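Local coordinates for protein spherulin-3A (Physarum polycephalum, PDB 1HDF) that serves as a structural protein of the beta/gamma-crystallin family, forming a calcium-loaded dimer of Greek-key domains, at residues 15-20 with 92-97; 58-63 with 69-74. All blocks are in the same frame, centred on the assembly; numbering follows the deposited sequence.

Contact 1 (15-20 with 92-97); sequences VFLYKH and SSMIVA. With CA (calcium ion), chain C; CA (calcium ion), chain D.
The hydrophobic core between the two sheets of the beta/gamma-crystallin sandwich is bridged by V15 and L17 of strand 15-18 and by M94, a selenomethionine, and V96 of strand 93-97. The two strands lie in different sheets, their segment axes approaching to 10.1 Å, so side chains alone make the contact. M94 reaches about halfway across: CG stands anti to the backbone N (chi1 176°), the chain runs straight to SE, then bends at chi3 (80°), which sets CE against both L17 and V15. L17 meets it tip to tip, CD1 lying 3.8 Å from M94 CE, while its other branch, CD2, faces the selenium. V15 crosses the M94 chain at an angle, with V15 CG1 3.9 Å from M94 CE. V50 and V30 of the first sheet and I60 and A58 of the second continue this core. Beyond the apolar part, each segment leads into a different calcium site: K19 O binds one ion at 2.3 Å, S92 OG the other at 2.4 Å. The second branch of V15 turns to V96, the two side chains sliding past each other in opposite directions, with V15 CG2 3.7 Å from V96 CG2.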
loop_
_atom_site.group_PDB
_atom_site.type_symbol
_atom_site.label_atom_id
_atom_site.label_comp_id
_atom_site.label_asym_id
_atom_site.label_seq_id
_atom_site.Cartn_x
_atom_site.Cartn_y
_atom_site.Cartn_z
ATOM N N VAL A 15 -0.132 1.638 -16.283
ATOM C CA VAL A 15 0.500 0.818 -17.295
ATOM C C VAL A 15 -0.622 0.143 -18.061
ATOM O O VAL A 15 -1.512 -0.462 -17.463
ATOM C CB VAL A 15 1.407 -0.260 -16.672
ATOM C CG1 VAL A 15 1.967 -1.157 -17.776
ATOM C CG2 VAL A 15 2.543 0.399 -15.901
ATOM N N PHE A 16 -0.590 0.269 -19.381
ATOM C CA PHE A 16 -1.609 -0.332 -20.225
ATOM C C PHE A 16 -1.058 -1.609 -20.820
ATOM O O PHE A 16 -0.012 -1.591 -21.462
ATOM C CB PHE A 16 -2.011 0.612 -21.364
ATOM C CG PHE A 16 -2.775 1.829 -20.924
ATOM C CD1 PHE A 16 -3.310 1.919 -19.635
ATOM C CD2 PHE A 16 -2.987 2.885 -21.815
ATOM C CE1 PHE A 16 -4.049 3.052 -19.241
ATOM C CE2 PHE A 16 -3.719 4.017 -21.434
ATOM C CZ PHE A 16 -4.253 4.101 -20.143
ATOM N N LEU A 17 -1.766 -2.712 -20.595
ATOM C CA LEU A 17 -1.371 -4.015 -21.110
ATOM C C LEU A 17 -2.353 -4.401 -22.218
ATOM O O LEU A 17 -3.563 -4.357 -22.018
ATOM C CB LEU A 17 -1.403 -5.055 -19.983
ATOM C CG LEU A 17 -0.503 -4.759 -18.772
ATOM C CD1 LEU A 17 -0.648 -5.861 -17.724
ATOM C CD2 LEU A 17 0.961 -4.630 -19.231
ATOM N N TYR A 18 -1.830 -4.765 -23.383
ATOM C CA TYR A 18 -2.675 -5.142 -24.510
ATOM C C TYR A 18 -2.458 -6.595 -24.899
ATOM O O TYR A 18 -1.326 -7.079 -24.920
ATOM C CB TYR A 18 -2.382 -4.245 -25.713
ATOM C CG TYR A 18 -2.479 -2.768 -25.421
ATOM C CD1 TYR A 18 -1.455 -2.103 -24.750
ATOM C CD2 TYR A 18 -3.598 -2.034 -25.817
ATOM C CE1 TYR A 18 -1.542 -0.736 -24.479
ATOM C CE2 TYR A 18 -3.697 -0.677 -25.553
ATOM C CZ TYR A 18 -2.669 -0.032 -24.881
ATOM O OH TYR A 18 -2.785 1.308 -24.588
ATOM N N LYS A 19 -3.547 -7.284 -25.230
ATOM C CA LYS A 19 -3.470 -8.695 -25.600
ATOM C C LYS A 19 -2.755 -8.948 -26.930
ATOM O O LYS A 19 -2.090 -9.972 -27.097
ATOM C CB LYS A 19 -4.876 -9.304 -25.636
ATOM C CG LYS A 19 -4.887 -10.807 -25.797
ATOM C CD LYS A 19 -6.286 -11.369 -25.613
ATOM C CE LYS A 19 -6.288 -12.883 -25.727
ATOM N NZ LYS A 19 -7.655 -13.441 -25.483
ATOM N N HIS A 20 -2.891 -8.030 -27.879
ATOM C CA HIS A 20 -2.216 -8.209 -29.161
ATOM C C HIS A 20 -1.121 -7.176 -29.333
ATOM O O HIS A 20 -1.060 -6.192 -28.591
ATOM C CB HIS A 20 -3.214 -8.112 -30.316
ATOM C CG HIS A 20 -4.248 -9.193 -30.301
ATOM N ND1 HIS A 20 -5.369 -9.163 -31.102
ATOM C CD2 HIS A 20 -4.345 -10.322 -29.561
ATOM C CE1 HIS A 20 -6.115 -10.226 -30.852
ATOM N NE2 HIS A 20 -5.515 -10.946 -29.921
ATOM N N SER A 92 3.366 -12.979 -15.953
ATOM C CA SER A 92 2.464 -13.496 -14.936
ATOM C C SER A 92 2.418 -12.670 -13.656
ATOM O O SER A 92 1.704 -13.016 -12.719
ATOM C CB SER A 92 2.830 -14.943 -14.616
ATOM O OG SER A 92 2.763 -15.753 -15.784
ATOM N N SER A 93 3.189 -11.587 -13.617
ATOM C CA SER A 93 3.208 -10.680 -12.470
ATOM C C SER A 93 3.885 -9.384 -12.911
ATOM O O SER A 93 4.592 -9.354 -13.916
ATOM C CB SER A 93 3.937 -11.298 -11.259
ATOM O OG SER A 93 5.304 -11.555 -11.510
HETATM N N MSE A 94 3.664 -8.311 -12.166
HETATM C CA MSE A 94 4.246 -7.042 -12.542
HETATM C C MSE A 94 4.250 -6.059 -11.383
HETATM O O MSE A 94 3.360 -6.087 -10.538
HETATM C CB MSE A 94 3.464 -6.467 -13.732
HETATM C CG MSE A 94 3.898 -5.082 -14.186
HETATM SE SE MSE A 94 3.045 -4.508 -15.841
HETATM C CE MSE A 94 1.352 -3.949 -15.118
ATOM N N ILE A 95 5.275 -5.213 -11.349
ATOM C CA ILE A 95 5.428 -4.176 -10.332
ATOM C C ILE A 95 5.392 -2.817 -11.030
ATOM O O ILE A 95 6.111 -2.591 -12.011
ATOM C CB ILE A 95 6.783 -4.296 -9.578
ATOM C CG1 ILE A 95 6.759 -5.503 -8.638
ATOM C CG2 ILE A 95 7.046 -3.034 -8.777
ATOM C CD1 ILE A 95 8.069 -5.765 -7.931
ATOM N N VAL A 96 4.540 -1.926 -10.540
ATOM C CA VAL A 96 4.435 -0.587 -11.106
ATOM C C VAL A 96 4.877 0.373 -10.013
ATOM O O VAL A 96 4.238 0.462 -8.963
ATOM C CB VAL A 96 2.985 -0.248 -11.520
ATOM C CG1 VAL A 96 2.931 1.158 -12.090
ATOM C CG2 VAL A 96 2.476 -1.261 -12.547
ATOM N N ALA A 97 5.977 1.077 -10.254
ATOM C CA ALA A 97 6.510 2.010 -9.268
ATOM C C ALA A 97 6.690 3.407 -9.840
ATOM O O ALA A 97 7.123 3.573 -10.983
ATOM C CB ALA A 97 7.835 1.486 -8.728
HETATM CA CA CA C . -0.989 -11.976 -26.864
HETATM CA CA CA D . 4.013 -17.010 -17.358
HETATM O O HOH W 1 -2.740 -13.732 -26.678
HETATM O O HOH W 2 -0.586 -12.926 -29.287
HETATM O O HOH W 3 4.897 -18.976 -15.672
HETATM O O HOH W 4 2.535 -19.057 -16.601
HETATM O O HOH W 5 5.427 -18.568 -19.174
#

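Contact 2 (58-63 with 69-74). With CA (calcium ion), chain D.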
loop_
_atom_site.group_PDB
_atom_site.type_symbol
_atom_site.label_atom_id
_atom_site.label_comp_id
_atom_site.label_asym_id
_atom_site.label_seq_id
_atom_site.Cartn_x
_atom_site.Cartn_y
_atom_site.Cartn_z
ATOM N N ALA A 58 8.123 0.044 -14.797
ATOM C CA ALA A 58 7.333 -1.171 -14.794
ATOM C C ALA A 58 8.262 -2.371 -14.888
ATOM O O ALA A 58 9.196 -2.387 -15.690
ATOM C CB ALA A 58 6.367 -1.165 -15.956
ATOM N N PHE A 59 8.014 -3.366 -14.049
ATOM C CA PHE A 59 8.812 -4.582 -14.052
ATOM C C PHE A 59 7.884 -5.766 -14.333
ATOM O O PHE A 59 7.009 -6.098 -13.529
ATOM C CB PHE A 59 9.521 -4.751 -12.705
ATOM C CG PHE A 59 10.463 -3.619 -12.368
ATOM C CD1 PHE A 59 9.980 -2.421 -11.850
ATOM C CD2 PHE A 59 11.828 -3.742 -12.597
ATOM C CE1 PHE A 59 10.847 -1.357 -11.564
ATOM C CE2 PHE A 59 12.701 -2.687 -12.315
ATOM C CZ PHE A 59 12.205 -1.492 -11.798
ATOM N N ILE A 60 8.070 -6.388 -15.489
ATOM C CA ILE A 60 7.246 -7.522 -15.891
ATOM C C ILE A 60 8.002 -8.836 -15.685
ATOM O O ILE A 60 9.155 -8.965 -16.084
ATOM C CB ILE A 60 6.825 -7.371 -17.365
ATOM C CG1 ILE A 60 8.067 -7.156 -18.238
ATOM C CG2 ILE A 60 5.866 -6.199 -17.511
ATOM C CD1 ILE A 60 7.764 -7.060 -19.718
ATOM N N PHE A 61 7.340 -9.806 -15.059
ATOM C CA PHE A 61 7.946 -11.104 -14.763
ATOM C C PHE A 61 7.293 -12.256 -15.501
ATOM O O PHE A 61 6.075 -12.266 -15.705
ATOM C CB PHE A 61 7.881 -11.369 -13.258
ATOM C CG PHE A 61 8.551 -10.312 -12.452
ATOM C CD1 PHE A 61 7.971 -9.049 -12.327
ATOM C CD2 PHE A 61 9.807 -10.539 -11.897
ATOM C CE1 PHE A 61 8.636 -8.029 -11.672
ATOM C CE2 PHE A 61 10.481 -9.523 -11.241
ATOM C CZ PHE A 61 9.899 -8.267 -11.127
ATOM N N LYS A 62 8.102 -13.239 -15.882
ATOM C CA LYS A 62 7.578 -14.379 -16.611
ATOM C C LYS A 62 6.670 -15.225 -15.743
ATOM O O LYS A 62 5.704 -15.800 -16.234
ATOM C CB LYS A 62 8.713 -15.244 -17.149
ATOM C CG LYS A 62 8.223 -16.395 -18.008
ATOM C CD LYS A 62 9.311 -16.871 -18.948
ATOM C CE LYS A 62 8.732 -17.741 -20.046
ATOM N NZ LYS A 62 9.787 -18.219 -20.979
ATOM N N ASP A 63 6.982 -15.304 -14.454
ATOM C CA ASP A 63 6.182 -16.092 -13.530
ATOM C C ASP A 63 5.448 -15.207 -12.533
ATOM O O ASP A 63 5.651 -13.996 -12.485
ATOM C CB ASP A 63 7.067 -17.086 -12.768
ATOM C CG ASP A 63 7.810 -18.033 -13.692
ATOM O OD1 ASP A 63 7.267 -18.354 -14.768
ATOM O OD2 ASP A 63 8.926 -18.469 -13.341
ATOM N N ASN A 69 12.417 -14.908 -15.433
ATOM C CA ASN A 69 13.011 -13.828 -16.214
ATOM C C ASN A 69 12.124 -12.587 -16.175
ATOM O O ASN A 69 10.899 -12.683 -16.087
ATOM C CB ASN A 69 13.212 -14.271 -17.666
ATOM C CG ASN A 69 13.674 -13.134 -18.563
ATOM O OD1 ASN A 69 14.669 -12.466 -18.269
ATOM N ND2 ASN A 69 12.957 -12.909 -19.665
ATOM N N PHE A 70 12.746 -11.418 -16.251
ATOM C CA PHE A 70 11.995 -10.176 -16.211
ATOM C C PHE A 70 12.811 -9.038 -16.809
ATOM O O PHE A 70 13.991 -9.204 -17.102
ATOM C CB PHE A 70 11.622 -9.859 -14.758
ATOM C CG PHE A 70 12.803 -9.552 -13.880
ATOM C CD1 PHE A 70 13.501 -10.577 -13.246
ATOM C CD2 PHE A 70 13.228 -8.241 -13.700
ATOM C CE1 PHE A 70 14.604 -10.296 -12.447
ATOM C CE2 PHE A 70 14.325 -7.947 -12.906
ATOM C CZ PHE A 70 15.019 -8.975 -12.275
ATOM N N ILE A 71 12.171 -7.891 -17.005
ATOM C CA ILE A 71 12.850 -6.715 -17.538
ATOM C C ILE A 71 12.215 -5.440 -16.998
ATOM O O ILE A 71 11.038 -5.422 -16.619
ATOM C CB ILE A 71 12.790 -6.636 -19.086
ATOM C CG1 ILE A 71 11.339 -6.495 -19.547
ATOM C CG2 ILE A 71 13.472 -7.863 -19.709
ATOM C CD1 ILE A 71 11.194 -6.093 -21.002
ATOM N N ARG A 72 13.004 -4.374 -16.970
ATOM C CA ARG A 72 12.528 -3.085 -16.506
ATOM C C ARG A 72 12.026 -2.243 -17.676
ATOM O O ARG A 72 12.681 -2.161 -18.721
ATOM C CB ARG A 72 13.658 -2.342 -15.790
ATOM C CG ARG A 72 13.381 -0.866 -15.549
ATOM C CD ARG A 72 14.551 -0.215 -14.825
ATOM N NE ARG A 72 15.803 -0.441 -15.536
ATOM C CZ ARG A 72 17.004 -0.298 -14.991
ATOM N NH1 ARG A 72 17.116 0.078 -13.722
ATOM N NH2 ARG A 72 18.094 -0.547 -15.708
ATOM N N LEU A 73 10.858 -1.628 -17.513
ATOM C CA LEU A 73 10.312 -0.765 -18.559
ATOM C C LEU A 73 10.405 0.673 -18.067
ATOM O O LEU A 73 9.961 0.989 -16.967
ATOM C CB LEU A 73 8.862 -1.142 -18.892
ATOM C CG LEU A 73 8.705 -2.528 -19.528
ATOM C CD1 LEU A 73 7.280 -2.689 -20.050
ATOM C CD2 LEU A 73 9.726 -2.710 -20.674
ATOM N N GLU A 74 11.005 1.528 -18.885
ATOM C CA GLU A 74 11.213 2.934 -18.553
ATOM C C GLU A 74 9.955 3.785 -18.679
ATOM O O GLU A 74 9.041 3.450 -19.424
ATOM C CB GLU A 74 12.288 3.516 -19.476
ATOM C CG GLU A 74 13.610 2.782 -19.427
ATOM C CD GLU A 74 14.244 2.863 -18.060
ATOM O OE1 GLU A 74 14.269 3.960 -17.486
ATOM O OE2 GLU A 74 14.730 1.845 -17.546
HETATM CA CA CA D . 4.013 -17.010 -17.358
HETATM O O HOH W 3 4.897 -18.976 -15.672
HETATM O O HOH W 4 2.535 -19.057 -16.601
HETATM O O HOH W 5 5.427 -18.568 -19.174
#
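The carbonyl oxygen of A58 accepts L73 N at 2.6 Å, the donor nearly in line with the C=O bond, and also receives a CA-H...O contact from R72 CA at 3.5 Å. In return A58 N meets a lone pair of L73 O at 3.0 Å. From here the antiparallel hairpin of strands 56-61 and 70-73, part of the second Greek key, runs on through a weak pair of bonds between I60 and I71 to K62 N, which donates to N69 O (2.9 Å), just before strand 70-73. K62 O in turn binds a calcium ion at 2.4 Å, in a site completed by D45, A90, S92 and three waters; one of these, water 3, donates a hydrogen bond to D63 OD1. F61 and F70, a non-hydrogen-bonded pair, point the same way; their rings are near parallel (23°) but slid apart, and F70 CB sits over a face of the F61 ring, 3.9 Å from its centroid. On that side of the sheet R72 runs alongside F59, its CB 3.6 Å from F59 CE2, before its guanidinium reaches F66 O and G68 O of the second subunit. On the other side A58, I60 and L73 face the core, A58 and L73 against V52. I71 shares this face with I60, and both isoleucines set CG1 between backbone N and carbonyl carbon (chi1 54° and 63°), bringing I60 CG1 within 3.6 Å of I71 CG1.

How the contacts relate
From the N terminus, strand 15-18 follows strand 2-4, and contact 1 closes the longer loop, with 71 residues between segments 15-20 and 92-97. Contact 2 lies wholly within that loop, a short hairpin with only five residues between its segments. Contact 1 ties one sheet of the sandwich to the other, whereas contact 2 joins neighbouring strands at the edge of the second sheet within this chain. The two meet because strand 93-98 is also the neighbour of strand 56-61: S92 N lies 2.8 Å from F61 O and S93 OG 2.7 Å from D63 O, both probable hydrogen bonds. They share one calcium ion, and I95 and A97 of segment 92-97 and F59 and R72 of contact 2 pack on the second subunit.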